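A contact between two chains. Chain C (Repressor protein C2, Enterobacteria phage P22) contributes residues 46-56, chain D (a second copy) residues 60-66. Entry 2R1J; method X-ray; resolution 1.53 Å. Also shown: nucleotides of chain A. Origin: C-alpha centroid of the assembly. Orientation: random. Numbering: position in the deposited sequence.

Chain C (46-56) NGENLLALSKA
Chain D, residues 60-66: SPDYLLK

Small helix-helix contacts between protein subunits often follow one plan: an apolar centre made by a few leucines, with a charged pair beside it. The P22 C2 repressor dimer gives a compact example, burying 247 Å² between two short stretches. Residues 47-56 of chain C form a helix, with phi/psi near -64/-42; in chain D a helix begins at Pro D61. Their N-to-C directions differ by 128°, and the axes approach to 10.7 Å. The register is set by Glu C48 opposite Leu D65 (CA to CA 7.0 Å) and Leu C51 opposite Asp D62 (CA to CA 7.5 Å).

Leu C51 and Leu D65 cover the most surface, and both direct CA-to-CB toward the partner. Leu C51 has an off-well chi1 of -94° with chi2 m; Leu D65 is m, t. Leu C51 CG lies 3.7 Å from Leu D65 CD1, ordinary van der Waals packing, while Leu C51 CD2 rests 3.9 Å from Pro D61 CB. Leu D65 CD1 also reaches the chain C backbone, 4.0 Å from both Gly C47 O and Glu C48 CA.

Asp D62 (chi1 m) starts sideways, but its carboxylate comes nearer, with OD2 3.7 Å from Leu C51 CD1. One turn beyond Leu C51, Lys C55 (m, t, t, p) extends its ammonium to form a salt bridge: Lys C55 NZ donates to Asp D62 OD1 at 3.2 Å and to Asp D62 OD2 at 3.3 Å, so both carboxylate oxygens share the charge pairing.

Each helix is capped: Asn C46 OD1 (chi1 p) accepts from Asn C49 N at 2.8 Å, and Ser D60 OG (chi1 p) from Tyr D63 N at 3.0 Å. Away from the dimer contact, Asn C46 N and Asn C49 ND2 each donate to OP1 of DC13 in chain A at 2.8 Å.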

# COMPACT_ATOMS: atom_id res chain seq x y z
N ASN C 46 -4.91 0.64 3.51
CA ASN C 46 -4.74 1.45 2.32
C ASN C 46 -3.22 1.59 2.04
O ASN C 46 -2.40 1.01 2.74
CB ASN C 46 -5.46 2.81 2.46
CG ASN C 46 -4.83 3.74 3.47
OD1 ASN C 46 -3.65 3.59 3.82
ND2 ASN C 46 -5.59 4.71 3.93
N GLY C 47 -2.85 2.35 1.02
CA GLY C 47 -1.45 2.44 0.65
C GLY C 47 -0.50 2.92 1.73
O GLY C 47 0.50 2.27 2.06
N GLU C 48 -0.81 4.08 2.28
CA GLU C 48 0.05 4.65 3.32
C GLU C 48 0.08 3.74 4.54
O GLU C 48 1.14 3.51 5.15
CB GLU C 48 -0.48 6.04 3.72
CG GLU C 48 0.16 6.65 4.96
CD GLU C 48 -0.18 8.14 5.12
OE1 GLU C 48 -1.15 8.59 4.47
OE2 GLU C 48 0.51 8.84 5.91
N ASN C 49 -1.08 3.21 4.89
CA ASN C 49 -1.16 2.38 6.08
C ASN C 49 -0.45 1.04 5.90
O ASN C 49 0.15 0.53 6.86
CB ASN C 49 -2.61 2.20 6.51
CG ASN C 49 -3.21 3.48 7.08
OD1 ASN C 49 -2.48 4.39 7.54
ND2 ASN C 49 -4.53 3.57 7.08
N LEU C 50 -0.51 0.44 4.71
CA LEU C 50 0.18 -0.83 4.52
C LEU C 50 1.68 -0.61 4.68
O LEU C 50 2.37 -1.42 5.31
CB LEU C 50 -0.12 -1.43 3.14
CG LEU C 50 0.66 -2.71 2.76
CD1 LEU C 50 0.34 -3.88 3.69
CD2 LEU C 50 0.29 -3.05 1.32
N LEU C 51 2.21 0.47 4.13
CA LEU C 51 3.64 0.71 4.26
C LEU C 51 4.01 0.93 5.73
O LEU C 51 4.99 0.35 6.22
CB LEU C 51 4.06 1.88 3.39
CG LEU C 51 4.56 1.43 2.00
CD1 LEU C 51 5.93 0.75 2.20
CD2 LEU C 51 3.60 0.45 1.35
N ALA C 52 3.23 1.73 6.46
CA ALA C 52 3.54 1.97 7.87
C ALA C 52 3.43 0.69 8.69
O ALA C 52 4.20 0.47 9.65
CB ALA C 52 2.62 3.07 8.44
N LEU C 53 2.48 -0.17 8.33
CA LEU C 53 2.26 -1.43 9.01
C LEU C 53 3.46 -2.36 8.78
O LEU C 53 3.95 -3.01 9.72
CB LEU C 53 0.98 -2.08 8.47
CG LEU C 53 0.63 -3.47 9.00
CD1 LEU C 53 0.32 -3.40 10.50
CD2 LEU C 53 -0.59 -4.01 8.23
N SER C 54 3.94 -2.42 7.55
CA SER C 54 5.08 -3.28 7.23
C SER C 54 6.30 -2.85 8.06
O SER C 54 7.06 -3.70 8.53
CB SER C 54 5.39 -3.22 5.73
OG SER C 54 5.86 -1.94 5.35
N LYS C 55 6.49 -1.56 8.24
CA LYS C 55 7.63 -1.09 9.03
C LYS C 55 7.44 -1.46 10.51
O LYS C 55 8.36 -1.99 11.15
CB LYS C 55 7.80 0.42 8.88
CG LYS C 55 8.28 0.79 7.51
CD LYS C 55 8.34 2.28 7.30
CE LYS C 55 8.83 2.57 5.90
NZ LYS C 55 8.03 1.82 4.87
N ALA C 56 6.25 -1.22 11.05
CA ALA C 56 5.98 -1.56 12.45
C ALA C 56 6.15 -3.05 12.73
O ALA C 56 6.61 -3.43 13.81
CB ALA C 56 4.55 -1.12 12.84
N SER D 60 10.11 2.12 -5.73
CA SER D 60 9.58 1.60 -4.48
C SER D 60 8.29 2.31 -4.10
O SER D 60 8.03 3.43 -4.54
CB SER D 60 10.58 1.82 -3.35
OG SER D 60 10.60 3.19 -3.01
N PRO D 61 7.47 1.65 -3.27
CA PRO D 61 6.21 2.25 -2.83
C PRO D 61 6.54 3.49 -2.00
O PRO D 61 5.80 4.47 -2.03
CB PRO D 61 5.59 1.18 -1.95
CG PRO D 61 6.17 -0.11 -2.49
CD PRO D 61 7.59 0.26 -2.81
N ASP D 62 7.64 3.45 -1.25
CA ASP D 62 8.02 4.60 -0.42
C ASP D 62 8.33 5.82 -1.27
O ASP D 62 7.99 6.95 -0.89
CB ASP D 62 9.22 4.26 0.47
CG ASP D 62 8.81 3.53 1.74
OD1 ASP D 62 9.50 2.55 2.11
OD2 ASP D 62 7.82 3.94 2.39
N TYR D 63 8.98 5.60 -2.41
CA TYR D 63 9.30 6.70 -3.30
C TYR D 63 7.99 7.36 -3.74
O TYR D 63 7.86 8.58 -3.68
CB TYR D 63 10.06 6.22 -4.55
CG TYR D 63 10.20 7.34 -5.55
CD1 TYR D 63 11.03 8.44 -5.30
CD2 TYR D 63 9.41 7.38 -6.70
CE1 TYR D 63 11.06 9.53 -6.16
CE2 TYR D 63 9.42 8.46 -7.56
CZ TYR D 63 10.25 9.55 -7.28
OH TYR D 63 10.23 10.65 -8.08
N LEU D 64 7.01 6.58 -4.17
CA LEU D 64 5.76 7.20 -4.58
C LEU D 64 5.08 7.92 -3.42
O LEU D 64 4.64 9.04 -3.59
CB LEU D 64 4.79 6.17 -5.18
CG LEU D 64 5.34 5.46 -6.43
CD1 LEU D 64 4.39 4.38 -6.90
CD2 LEU D 64 5.53 6.48 -7.53
N LEU D 65 5.00 7.27 -2.26
CA LEU D 65 4.32 7.87 -1.12
C LEU D 65 4.95 9.15 -0.60
O LEU D 65 4.25 10.12 -0.40
CB LEU D 65 4.24 6.89 0.05
CG LEU D 65 3.17 5.80 0.01
CD1 LEU D 65 3.42 4.81 1.15
CD2 LEU D 65 1.76 6.44 0.16
N LYS D 66 6.26 9.15 -0.41
CA LYS D 66 6.89 10.35 0.12
C LYS D 66 8.15 10.81 -0.59
O LYS D 66 8.89 11.63 -0.05
CB LYS D 66 7.18 10.14 1.61
CG LYS D 66 7.61 8.72 1.94
CD LYS D 66 8.00 8.54 3.41
CE LYS D 66 9.42 9.05 3.71
NZ LYS D 66 10.46 8.22 2.99
P DC A 13 -7.58 1.60 6.15
OP1 DC A 13 -6.15 1.65 5.83
OP2 DC A 13 -8.12 0.54 7.02
O5' DC A 13 -7.86 2.97 6.88
C5' DC A 13 -8.29 3.02 8.23
C4' DC A 13 -9.24 4.17 8.41
O4' DC A 13 -10.48 3.82 7.74
C3' DC A 13 -9.62 4.36 9.88
O3' DC A 13 -8.88 5.36 10.53
C2' DC A 13 -11.10 4.69 9.86
C1' DC A 13 -11.60 4.34 8.46
N1 DC A 13 -12.63 3.29 8.54
C2 DC A 13 -13.96 3.69 8.76
O2 DC A 13 -14.18 4.87 8.96
N3 DC A 13 -14.94 2.76 8.76
C4 DC A 13 -14.65 1.47 8.61
N4 DC A 13 -15.67 0.59 8.59
C5 DC A 13 -13.30 1.02 8.45
C6 DC A 13 -12.33 1.96 8.41